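Local coordinates for protein ArsR family transcriptional regulator (Comamonas testosteroni, PDB 6UVU) that represses transcription as an Sb(III)-responsive member of the ArsR family, probably binding DNA as a dimer and releasing it when antimony binds, at residues D42-L47 with S74-R79. Numbering follows the deposited sequence.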
ATOM      1  N   ASP B  42       5.304  -7.252   7.121  1.00 24.40           N
ATOM      2  CA  ASP B  42       5.520  -8.589   6.580  1.00 28.90           C
ATOM      3  C   ASP B  42       4.500  -9.609   7.095  1.00 25.26           C
ATOM      4  O   ASP B  42       3.752 -10.212   6.324  1.00 24.06           O
ATOM      5  CB  ASP B  42       6.949  -9.005   6.955  1.00 35.46           C
ATOM      6  CG  ASP B  42       7.565  -9.943   5.959  1.00 47.66           C
ATOM      7  OD1 ASP B  42       7.203 -11.144   5.970  1.00 59.74           O
ATOM      8  OD2 ASP B  42       8.426  -9.479   5.171  1.00 55.75           O
ATOM      9  N   THR B  43       4.449  -9.778   8.412  1.00 25.72           N
ATOM     10  CA  THR B  43       3.605 -10.806   9.011  1.00 26.77           C
ATOM     11  C   THR B  43       2.125 -10.510   8.814  1.00 23.20           C
ATOM     12  O   THR B  43       1.351 -11.415   8.485  1.00 24.71           O
ATOM     13  CB  THR B  43       3.942 -10.932  10.496  1.00 29.07           C
ATOM     14  OG1 THR B  43       5.211 -11.585  10.619  1.00 28.33           O
ATOM     15  CG2 THR B  43       2.878 -11.722  11.242  1.00 29.40           C
ATOM     16  N   ARG B  44       1.711  -9.248   8.997  1.00 22.32           N
ATOM     17  CA  ARG B  44       0.300  -8.909   8.825  1.00 20.67           C
ATOM     18  C   ARG B  44      -0.159  -9.178   7.404  1.00 18.80           C
ATOM     19  O   ARG B  44      -1.295  -9.612   7.181  1.00 17.52           O
ATOM     20  CB  ARG B  44       0.034  -7.446   9.162  1.00 20.16           C
ATOM     21  CG  ARG B  44       0.102  -7.103  10.631  1.00 20.72           C
ATOM     22  CD  ARG B  44      -0.695  -5.852  10.921  1.00 18.93           C
ATOM     23  NE  ARG B  44      -0.022  -4.683  10.417  1.00 19.43           N
ATOM     24  CZ  ARG B  44       1.007  -4.086  11.011  1.00 20.60           C
ATOM     25  NH1 ARG B  44       1.505  -4.557  12.148  1.00 22.10           N
ATOM     26  NH2 ARG B  44       1.551  -3.021  10.447  1.00 18.52           N
ATOM     27  N   LEU B  45       0.705  -8.900   6.430  1.00 19.86           N
ATOM     28  CA  LEU B  45       0.326  -9.039   5.033  1.00 20.75           C
ATOM     29  C   LEU B  45       0.161 -10.505   4.665  1.00 19.86           C
ATOM     30  O   LEU B  45      -0.766 -10.872   3.939  1.00 19.55           O
ATOM     31  CB  LEU B  45       1.380  -8.363   4.146  1.00 21.79           C
ATOM     32  CG  LEU B  45       1.040  -8.228   2.659  1.00 24.09           C
ATOM     33  CD1 LEU B  45      -0.133  -7.274   2.465  1.00 27.21           C
ATOM     34  CD2 LEU B  45       2.235  -7.760   1.807  1.00 25.46           C
ATOM     35  N   ARG B  46       1.062 -11.357   5.152  1.00 21.75           N
ATOM     36  CA  ARG B  46       0.935 -12.792   4.918  1.00 21.93           C
ATOM     37  C   ARG B  46      -0.301 -13.348   5.604  1.00 19.48           C
ATOM     38  O   ARG B  46      -0.999 -14.193   5.035  1.00 19.44           O
ATOM     39  CB  ARG B  46       2.191 -13.516   5.409  1.00 22.93           C
ATOM     40  CG  ARG B  46       3.462 -13.142   4.660  1.00 24.21           C
ATOM     41  CD  ARG B  46       4.585 -14.073   5.062  1.00 26.32           C
ATOM     42  NE  ARG B  46       4.385 -15.417   4.529  1.00 26.81           N
ATOM     43  CZ  ARG B  46       4.592 -16.527   5.232  1.00 28.03           C
ATOM     44  NH1 ARG B  46       4.985 -16.437   6.496  1.00 27.51           N
ATOM     45  NH2 ARG B  46       4.402 -17.723   4.680  1.00 26.02           N
ATOM     46  N   LEU B  47      -0.594 -12.877   6.823  1.00 20.65           N
ATOM     47  CA  LEU B  47      -1.809 -13.305   7.515  1.00 20.27           C
ATOM     48  C   LEU B  47      -3.040 -12.912   6.722  1.00 18.47           C
ATOM     49  O   LEU B  47      -3.995 -13.697   6.600  1.00 17.41           O
ATOM     50  CB  LEU B  47      -1.868 -12.675   8.916  1.00 23.22           C
ATOM     51  CG  LEU B  47      -1.044 -13.289  10.043  1.00 25.45           C
ATOM     52  CD1 LEU B  47      -1.115 -12.422  11.306  1.00 24.45           C
ATOM     53  CD2 LEU B  47      -1.587 -14.680  10.334  1.00 27.46           C
ATOM     54  N   SER B  74      -2.788 -15.380  17.234  1.00 34.33           N
ATOM     55  CA  SER B  74      -4.043 -15.016  17.879  1.00 32.52           C
ATOM     56  C   SER B  74      -4.038 -13.549  18.259  1.00 32.28           C
ATOM     57  O   SER B  74      -4.987 -12.813  17.970  1.00 29.90           O
ATOM     58  CB  SER B  74      -4.283 -15.885  19.116  1.00 33.83           C
ATOM     59  OG  SER B  74      -5.411 -15.415  19.845  1.00 33.54           O
ATOM     60  N   ASN B  75      -2.955 -13.097  18.883  1.00 33.68           N
ATOM     61  CA  ASN B  75      -2.908 -11.709  19.306  1.00 33.86           C
ATOM     62  C   ASN B  75      -2.968 -10.788  18.100  1.00 32.44           C
ATOM     63  O   ASN B  75      -3.717  -9.808  18.101  1.00 32.94           O
ATOM     64  CB  ASN B  75      -1.667 -11.477  20.170  1.00 38.21           C
ATOM     65  CG  ASN B  75      -1.654 -12.370  21.435  1.00 40.68           C
ATOM     66  OD1 ASN B  75      -2.689 -12.932  21.846  1.00 35.38           O
ATOM     67  ND2 ASN B  75      -0.479 -12.503  22.049  1.00 42.34           N
ATOM     68  N   GLN B  76      -2.255 -11.146  17.024  1.00 32.63           N
ATOM     69  CA  GLN B  76      -2.281 -10.358  15.795  1.00 31.02           C
ATOM     70  C   GLN B  76      -3.692 -10.239  15.233  1.00 30.66           C
ATOM     71  O   GLN B  76      -4.081  -9.179  14.727  1.00 31.40           O
ATOM     72  CB  GLN B  76      -1.361 -10.993  14.752  1.00 35.64           C
ATOM     73  CG  GLN B  76       0.128 -10.860  15.033  1.00 38.14           C
ATOM     74  CD  GLN B  76       0.760  -9.716  14.257  1.00 41.37           C
ATOM     75  OE1 GLN B  76       0.142  -8.664  14.054  1.00 44.24           O
ATOM     76  NE2 GLN B  76       1.997  -9.922  13.804  1.00 42.42           N
ATOM     77  N   LEU B  77      -4.475 -11.323  15.297  1.00 28.94           N
ATOM     78  CA  LEU B  77      -5.806 -11.280  14.699  1.00 28.04           C
ATOM     79  C   LEU B  77      -6.771 -10.445  15.536  1.00 26.55           C
ATOM     80  O   LEU B  77      -7.555  -9.658  14.986  1.00 25.24           O
ATOM     81  CB  LEU B  77      -6.342 -12.695  14.495  1.00 27.34           C
ATOM     82  CG  LEU B  77      -5.621 -13.530  13.440  1.00 26.19           C
ATOM     83  CD1 LEU B  77      -6.075 -14.956  13.526  1.00 25.83           C
ATOM     84  CD2 LEU B  77      -5.865 -12.983  12.053  1.00 27.22           C
ATOM     85  N   GLN B  78      -6.739 -10.585  16.864  1.00 27.93           N
ATOM     86  CA  GLN B  78      -7.636  -9.739  17.649  1.00 31.60           C
ATOM     87  C   GLN B  78      -7.309  -8.254  17.466  1.00 31.45           C
ATOM     88  O   GLN B  78      -8.219  -7.418  17.494  1.00 26.51           O
ATOM     89  CB  GLN B  78      -7.645 -10.135  19.131  1.00 36.62           C
ATOM     90  CG  GLN B  78      -6.438 -10.890  19.659  1.00 44.21           C
ATOM     91  CD  GLN B  78      -6.792 -11.819  20.835  1.00 49.12           C
ATOM     92  OE1 GLN B  78      -7.897 -11.738  21.385  1.00 61.15           O
ATOM     93  NE2 GLN B  78      -5.859 -12.705  21.214  1.00 44.52           N
ATOM     94  N   ARG B  79      -6.044  -7.905  17.205  1.00 31.36           N
ATOM     95  CA  ARG B  79      -5.719  -6.504  16.921  1.00 30.23           C
ATOM     96  C   ARG B  79      -6.349  -6.038  15.616  1.00 26.69           C
ATOM     97  O   ARG B  79      -6.904  -4.933  15.543  1.00 25.08           O
ATOM     98  CB  ARG B  79      -4.203  -6.288  16.867  1.00 35.62           C
ATOM     99  CG  ARG B  79      -3.452  -6.742  18.087  1.00 39.89           C
ATOM    100  CD  ARG B  79      -3.823  -5.899  19.300  1.00 43.01           C
ATOM    101  NE  ARG B  79      -3.864  -6.745  20.484  1.00 43.95           N
ATOM    102  CZ  ARG B  79      -4.979  -7.286  20.968  1.00 47.28           C
ATOM    103  NH1 ARG B  79      -4.924  -8.060  22.039  1.00 46.54           N
ATOM    104  NH2 ARG B  79      -6.157  -7.042  20.396  1.00 42.93           N
TER
HETATM  105  O   HOH W   1       1.715  -6.764  13.758  1.00 32.11           O
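Gln76 reaches across from helix 70-82 and meets three residues of helix 42-54, showing how one long side chain can bridge two helices whose axes stay 11.2 Å apart. The buried, apolar part lies at its base. There Leu47 CD1 packs 3.7 Å from Gln76 CB, the two side chains crossing at about a right angle, and the leucine also touches Leu62 of helix 59-65. Leu77 turns its end in the same general direction; its own packing on Val59 and Leu62 draws helix 59-65 into the same hydrophobic cluster. Further out, the bend of Gln76 at chi2 (-98°) brings its amide over to the first turn of helix 42-54, where NE2 makes the shortest contact between the segments, 3.3 Å from the methyl CG2 of Thr43. This is the winged helix-turn-helix of ArsR repressors: helix 70-82 is the probable recognition helix, and helix 42-54 crosses it at -79° within the same domain. The looser side, towards Arg44, is polar and partly exposed. No direct hydrogen bond joins the segments; instead a water donates to Gln76 OE1 at 2.5 Å and accepts from Arg44 NH1 at 2.7 Å, lying in the guanidinium plane at its edge. The amide and guanidinium planes are turned 65° apart, and Gln76 OE1 also lies 3.8 Å from the aliphatic CG of Arg44. NE and NH2 of the bent arginine are held by the carbonyls of Val38 and Lys37, which probably fixes the guanidinium that carries the water. Replacing Gln76 with an alanine would probably deprive that water of its acceptor and open a gap beside the Thr43 methyl.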